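Local coordinates for protein mucin-like protocadherin (Homo sapiens, PDB 6OAE) that probably forms calcium-dependent heterophilic adhesion complexes with CDHR2 on adjacent microvilli and so helps to control microvillar packing in the brush border, at residues 4-8 and 81-85; 135-140 and 153-159. The contacts are given in a common frame with arbitrary orientation. Where two conformers were deposited one is given. Numbering follows the deposited sequence.

The chain is the N-terminal two-repeat piece (EC1-2) of a longer cadherin-family protein. Contact 1 belongs to the first repeat and contact 2 to the second. Contact 1 closes along the chain before contact 2 opens. Their centres lie about 53 Å apart, on opposite sides of the chain's centre, and their nearest atoms are about 32 Å apart, so they do not touch. Calcium ions bind between the repeats, with ligands that include Glu-17, Asp-95 and Asp-131. Contact 2 lies closer to the chain's centre (about 17 Å, centre to centre) than contact 1 (about 37 Å). The side chain of Leu-136 in contact 2 comes within about 6 Å of a calcium ion.

Contact 1: 4-8 and 81-85; sequences QYCSV and VTQLR
Leu-84 lays its CD2 methyl against the backbone of 4-8, 3.9 Å from Cys-6 C and 3.8 Å from Ser-7 CA. Leu-84 CD2 also lies 4.0 Å from Cys-6 CB and 4.2 Å from Val-8 CG1. Residues 5-8 are extended. The direction from CA 5 to CA 8 is 17° from that of CA 81 to CA 84. No direct hydrogen bond joins the segments. CA atoms pair Cys-6 with Thr-82 at 7.0 Å and Ser-7 with Leu-84 at 7.4 Å. Two waters fill the gap at Thr-82, whose chi1 is p. Water 1 accepts from Cys-6 N at 2.9 Å and lies 2.6 Å from Thr-82 OG1. Water 2 donates to Cys-6 O at 2.6 Å and lies 2.7 Å from Thr-82 OG1. Tyr-5, chi1 m, brings CD1 to 3.6 Å from Thr-82 CG2; its ring edge meets Val-81 CG1, 4.4 Å from CD1. Val-81 and Thr-82 both face Cys-74 in a classic beta bulge, with Val-81 at phi/psi -86/-61. Cys-6 forms a disulfide with Cys-74. The N-terminal segment is thus tied covalently to strand 67-76 and packed on its neighbour 79-91, within the beta-sandwich of the first cadherin repeat.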
loop_
_atom_site.group_PDB
_atom_site.type_symbol
_atom_site.label_atom_id
_atom_site.label_comp_id
_atom_site.label_asym_id
_atom_site.label_seq_id
_atom_site.Cartn_x
_atom_site.Cartn_y
_atom_site.Cartn_z
ATOM N N GLN A 4 -7.632 44.422 4.673
ATOM C CA GLN A 4 -7.836 44.205 6.136
ATOM C C GLN A 4 -8.422 42.814 6.394
ATOM O O GLN A 4 -9.150 42.643 7.395
ATOM C CB GLN A 4 -8.733 45.316 6.705
ATOM C CG GLN A 4 -8.031 46.664 6.796
ATOM C CD GLN A 4 -6.823 46.574 7.695
ATOM O OE1 GLN A 4 -5.691 46.763 7.258
ATOM N NE2 GLN A 4 -7.060 46.250 8.957
ATOM N N TYR A 5 -8.101 41.848 5.533
ATOM C CA TYR A 5 -8.490 40.428 5.698
ATOM C C TYR A 5 -7.241 39.563 5.558
ATOM O O TYR A 5 -6.466 39.804 4.633
ATOM C CB TYR A 5 -9.540 39.996 4.672
ATOM C CG TYR A 5 -10.913 40.580 4.896
ATOM C CD1 TYR A 5 -11.578 40.432 6.111
ATOM C CD2 TYR A 5 -11.559 41.275 3.883
ATOM C CE1 TYR A 5 -12.841 40.976 6.315
ATOM C CE2 TYR A 5 -12.820 41.819 4.069
ATOM C CZ TYR A 5 -13.464 41.672 5.287
ATOM O OH TYR A 5 -14.706 42.222 5.441
ATOM N N CYS A 6 -7.083 38.599 6.461
ATOM C CA CYS A 6 -6.078 37.515 6.368
ATOM C C CYS A 6 -6.200 36.826 5.016
ATOM O O CYS A 6 -7.333 36.648 4.578
ATOM C CB CYS A 6 -6.308 36.430 7.400
ATOM S SG CYS A 6 -5.501 36.757 8.980
ATOM N N SER A 7 -5.070 36.451 4.419
ATOM C CA SER A 7 -5.006 35.699 3.148
ATOM C C SER A 7 -3.748 34.820 3.101
ATOM O O SER A 7 -2.772 35.055 3.876
ATOM C CB SER A 7 -5.061 36.626 1.966
ATOM O OG SER A 7 -3.938 37.487 1.939
ATOM N N VAL A 8 -3.816 33.828 2.232
ATOM C CA VAL A 8 -2.695 32.980 1.767
ATOM C C VAL A 8 -2.809 32.955 0.245
ATOM O O VAL A 8 -3.971 32.993 -0.264
ATOM C CB VAL A 8 -2.741 31.576 2.397
ATOM C CG1 VAL A 8 -2.585 31.668 3.902
ATOM C CG2 VAL A 8 -4.014 30.789 2.046
ATOM N N VAL A 81 -12.263 37.445 13.277
ATOM C CA VAL A 81 -12.536 38.314 12.093
ATOM C C VAL A 81 -12.865 37.395 10.916
ATOM O O VAL A 81 -13.980 37.490 10.395
ATOM C CB VAL A 81 -11.359 39.254 11.761
ATOM C CG1 VAL A 81 -11.648 40.136 10.548
ATOM C CG2 VAL A 81 -10.969 40.116 12.953
ATOM N N THR A 82 -11.921 36.536 10.512
ATOM C CA THR A 82 -12.103 35.567 9.390
ATOM C C THR A 82 -11.426 34.243 9.729
ATOM O O THR A 82 -10.718 34.166 10.763
ATOM C CB THR A 82 -11.564 36.099 8.055
ATOM O OG1 THR A 82 -10.236 36.574 8.267
ATOM C CG2 THR A 82 -12.416 37.199 7.454
ATOM N N GLN A 83 -11.662 33.236 8.898
ATOM C CA GLN A 83 -10.945 31.946 8.989
ATOM C C GLN A 83 -10.646 31.441 7.580
ATOM O O GLN A 83 -11.451 31.694 6.650
ATOM C CB GLN A 83 -11.720 30.935 9.819
ATOM C CG GLN A 83 -12.929 30.343 9.124
ATOM C CD GLN A 83 -13.539 29.295 10.005
ATOM O OE1 GLN A 83 -13.253 28.109 9.874
ATOM N NE2 GLN A 83 -14.373 29.735 10.932
ATOM N N LEU A 84 -9.507 30.771 7.457
ATOM C CA LEU A 84 -8.964 30.203 6.201
ATOM C C LEU A 84 -8.805 28.698 6.419
ATOM O O LEU A 84 -8.632 28.296 7.563
ATOM C CB LEU A 84 -7.618 30.874 5.921
ATOM C CG LEU A 84 -7.599 32.203 5.167
ATOM C CD1 LEU A 84 -8.779 33.091 5.459
ATOM C CD2 LEU A 84 -6.305 32.950 5.447
ATOM N N ARG A 85 -8.890 27.895 5.363
ATOM C CA ARG A 85 -8.522 26.460 5.411
ATOM C C ARG A 85 -7.304 26.249 4.517
ATOM O O ARG A 85 -7.211 26.880 3.432
ATOM C CB ARG A 85 -9.663 25.537 4.966
ATOM C CG ARG A 85 -10.954 25.726 5.748
ATOM C CD ARG A 85 -10.772 25.690 7.263
ATOM N NE ARG A 85 -12.024 26.086 7.888
ATOM C CZ ARG A 85 -13.054 25.269 8.064
ATOM N NH1 ARG A 85 -12.973 24.003 7.681
ATOM N NH2 ARG A 85 -14.164 25.713 8.632
HETATM O O HOH W 1 -8.908 38.752 8.655
HETATM O O HOH W 2 -9.726 36.252 5.633
#

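Contact 2: 135-140 and 153-159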
loop_
_atom_site.group_PDB
_atom_site.type_symbol
_atom_site.label_atom_id
_atom_site.label_comp_id
_atom_site.label_asym_id
_atom_site.label_seq_id
_atom_site.Cartn_x
_atom_site.Cartn_y
_atom_site.Cartn_z
ATOM N N ILE A 135 -1.465 -3.381 -7.050
ATOM C CA ILE A 135 -1.877 -4.652 -7.706
ATOM C C ILE A 135 -0.725 -5.615 -7.530
ATOM O O ILE A 135 0.422 -5.211 -7.831
ATOM C CB ILE A 135 -2.231 -4.449 -9.192
ATOM C CG1 ILE A 135 -3.306 -3.369 -9.368
ATOM C CG2 ILE A 135 -2.640 -5.781 -9.824
ATOM C CD1 ILE A 135 -4.524 -3.595 -8.508
ATOM N N LEU A 136 -0.996 -6.828 -7.056
ATOM C CA LEU A 136 0.085 -7.811 -6.797
ATOM C C LEU A 136 0.171 -8.789 -7.981
ATOM O O LEU A 136 -0.862 -9.177 -8.514
ATOM C CB LEU A 136 -0.181 -8.511 -5.460
ATOM C CG LEU A 136 -0.238 -7.569 -4.254
ATOM C CD1 LEU A 136 -0.287 -8.359 -2.963
ATOM C CD2 LEU A 136 0.930 -6.591 -4.247
ATOM N N PHE A 137 1.395 -9.127 -8.345
ATOM C CA PHE A 137 1.795 -9.937 -9.513
ATOM C C PHE A 137 2.474 -11.191 -8.977
ATOM O O PHE A 137 3.500 -11.068 -8.291
ATOM C CB PHE A 137 2.714 -9.132 -10.420
ATOM C CG PHE A 137 1.989 -8.035 -11.147
ATOM C CD1 PHE A 137 1.653 -6.847 -10.500
ATOM C CD2 PHE A 137 1.624 -8.197 -12.482
ATOM C CE1 PHE A 137 0.960 -5.852 -11.177
ATOM C CE2 PHE A 137 0.940 -7.193 -13.156
ATOM C CZ PHE A 137 0.619 -6.021 -12.506
ATOM N N TYR A 138 1.904 -12.348 -9.298
ATOM C CA TYR A 138 2.314 -13.664 -8.766
ATOM C C TYR A 138 2.939 -14.504 -9.861
ATOM O O TYR A 138 2.406 -14.547 -11.000
ATOM C CB TYR A 138 1.110 -14.391 -8.201
ATOM C CG TYR A 138 0.456 -13.701 -7.044
ATOM C CD1 TYR A 138 -0.529 -12.740 -7.244
ATOM C CD2 TYR A 138 0.814 -14.013 -5.738
ATOM C CE1 TYR A 138 -1.140 -12.111 -6.169
ATOM C CE2 TYR A 138 0.200 -13.400 -4.659
ATOM C CZ TYR A 138 -0.778 -12.447 -4.874
ATOM O OH TYR A 138 -1.384 -11.819 -3.816
ATOM N N THR A 139 4.024 -15.169 -9.504
ATOM C CA THR A 139 4.809 -16.052 -10.385
ATOM C C THR A 139 5.002 -17.384 -9.689
ATOM O O THR A 139 5.314 -17.366 -8.490
ATOM C CB THR A 139 6.161 -15.423 -10.730
ATOM O OG1 THR A 139 5.846 -14.157 -11.308
ATOM C CG2 THR A 139 6.940 -16.269 -11.707
ATOM N N LEU A 140 4.841 -18.488 -10.425
ATOM C CA LEU A 140 5.090 -19.858 -9.922
ATOM C C LEU A 140 6.341 -20.391 -10.628
ATOM O O LEU A 140 6.367 -20.368 -11.903
ATOM C CB LEU A 140 3.864 -20.712 -10.212
ATOM C CG LEU A 140 3.821 -22.040 -9.468
ATOM C CD1 LEU A 140 3.490 -21.825 -7.998
ATOM C CD2 LEU A 140 2.813 -22.975 -10.126
ATOM N N LEU A 153 -0.722 -21.031 -12.283
ATOM C CA LEU A 153 -1.617 -20.005 -11.716
ATOM C C LEU A 153 -2.628 -19.649 -12.786
ATOM O O LEU A 153 -2.260 -19.643 -13.994
ATOM C CB LEU A 153 -0.804 -18.783 -11.316
ATOM C CG LEU A 153 0.231 -19.011 -10.226
ATOM C CD1 LEU A 153 0.929 -17.708 -9.928
ATOM C CD2 LEU A 153 -0.417 -19.571 -8.963
ATOM N N VAL A 154 -3.858 -19.361 -12.386
ATOM C CA VAL A 154 -4.893 -18.941 -13.363
ATOM C C VAL A 154 -4.411 -17.672 -14.075
ATOM O O VAL A 154 -4.550 -17.593 -15.325
ATOM C CB VAL A 154 -6.271 -18.760 -12.692
ATOM C CG1 VAL A 154 -7.252 -18.060 -13.617
ATOM C CG2 VAL A 154 -6.811 -20.099 -12.247
ATOM N N SER A 155 -3.855 -16.718 -13.342
ATOM C CA SER A 155 -3.201 -15.526 -13.940
ATOM C C SER A 155 -2.212 -14.895 -12.967
ATOM O O SER A 155 -2.256 -15.199 -11.756
ATOM C CB SER A 155 -4.216 -14.476 -14.390
ATOM O OG SER A 155 -4.560 -13.639 -13.298
ATOM N N VAL A 156 -1.392 -13.988 -13.486
ATOM C CA VAL A 156 -0.412 -13.218 -12.688
ATOM C C VAL A 156 -1.126 -12.401 -11.586
ATOM O O VAL A 156 -0.501 -12.158 -10.593
ATOM C CB VAL A 156 0.461 -12.348 -13.615
ATOM C CG1 VAL A 156 -0.319 -11.203 -14.238
ATOM C CG2 VAL A 156 1.682 -11.843 -12.902
ATOM N N ASN A 157 -2.393 -12.009 -11.737
ATOM C CA ASN A 157 -3.108 -11.238 -10.680
ATOM C C ASN A 157 -4.169 -12.073 -9.932
ATOM O O ASN A 157 -4.730 -11.537 -8.998
ATOM C CB ASN A 157 -3.735 -9.980 -11.255
ATOM C CG ASN A 157 -2.728 -9.153 -12.027
ATOM O OD1 ASN A 157 -2.960 -8.855 -13.200
ATOM N ND2 ASN A 157 -1.614 -8.795 -11.392
ATOM N N ARG A 158 -4.397 -13.327 -10.341
ATOM C CA ARG A 158 -5.358 -14.279 -9.713
ATOM C C ARG A 158 -4.601 -15.547 -9.339
ATOM O O ARG A 158 -4.596 -16.504 -10.110
ATOM C CB ARG A 158 -6.498 -14.631 -10.672
ATOM C CG ARG A 158 -7.052 -13.456 -11.463
ATOM C CD ARG A 158 -8.036 -12.609 -10.690
ATOM N NE ARG A 158 -9.252 -13.323 -10.340
ATOM C CZ ARG A 158 -10.436 -12.743 -10.192
ATOM N NH1 ARG A 158 -10.557 -11.441 -10.378
ATOM N NH2 ARG A 158 -11.492 -13.468 -9.869
ATOM N N PRO A 159 -3.922 -15.595 -8.170
ATOM C CA PRO A 159 -3.140 -16.769 -7.786
ATOM C C PRO A 159 -3.949 -17.971 -7.264
ATOM O O PRO A 159 -3.717 -18.410 -6.154
ATOM C CB PRO A 159 -2.223 -16.170 -6.701
ATOM C CG PRO A 159 -3.098 -15.176 -6.013
ATOM C CD PRO A 159 -3.805 -14.511 -7.176
#
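This contact joins strand 137-142 and the residues just before it to the turn between strands 151-155 and 158-163 and the adjoining ends of those strands, across the beta-sandwich of the second cadherin repeat. Strand 137-142 is the outermost strand of one sheet. The other two strands belong to the second sheet.

Tyr-138 has the most surface covered. Its CB points toward the turn, and Tyr-138 N donates to Val-156 O at 2.7 Å. Val-156 CA in turn approaches Tyr-138 O at 3.5 Å, in a CA-H...O contact. The phenol ring reaches into the interior, and Pro-159 packs over one face in a CH-pi contact. Tyr-138 OH is hydrogen-bonded to the backbone N of Ala-127.

Leu-153 is next. It points toward the strand and fills the space beside Tyr-138 and Leu-140. Leu-153 CD1 lies 3.7 Å from Tyr-138 CB, and Leu-153 CG lies 4.0 Å from Leu-140 CB. Leu-161 touches both leucines, so a small apolar cluster forms between the sheets.

Val-156 is the third. Besides the bond to its carbonyl, Val-156 CG2 lies at the edge of the Phe-137 ring, 3.7 Å from Phe-137 CD2. An ST turn shapes the chain here: Ser-155 OG accepts from Asn-157 N at 3.1 Å. The next residue extends the polar link. Asn-157 ND2 lies over a face of the Phe-137 ring, 3.5 Å from Phe-137 CD2, and donates to Leu-136 O at 3.0 Å.

The proline's fit is close: Pro-159 CG sits 3.6 Å from the centroid of the Tyr-138 ring, 10° off the ring normal.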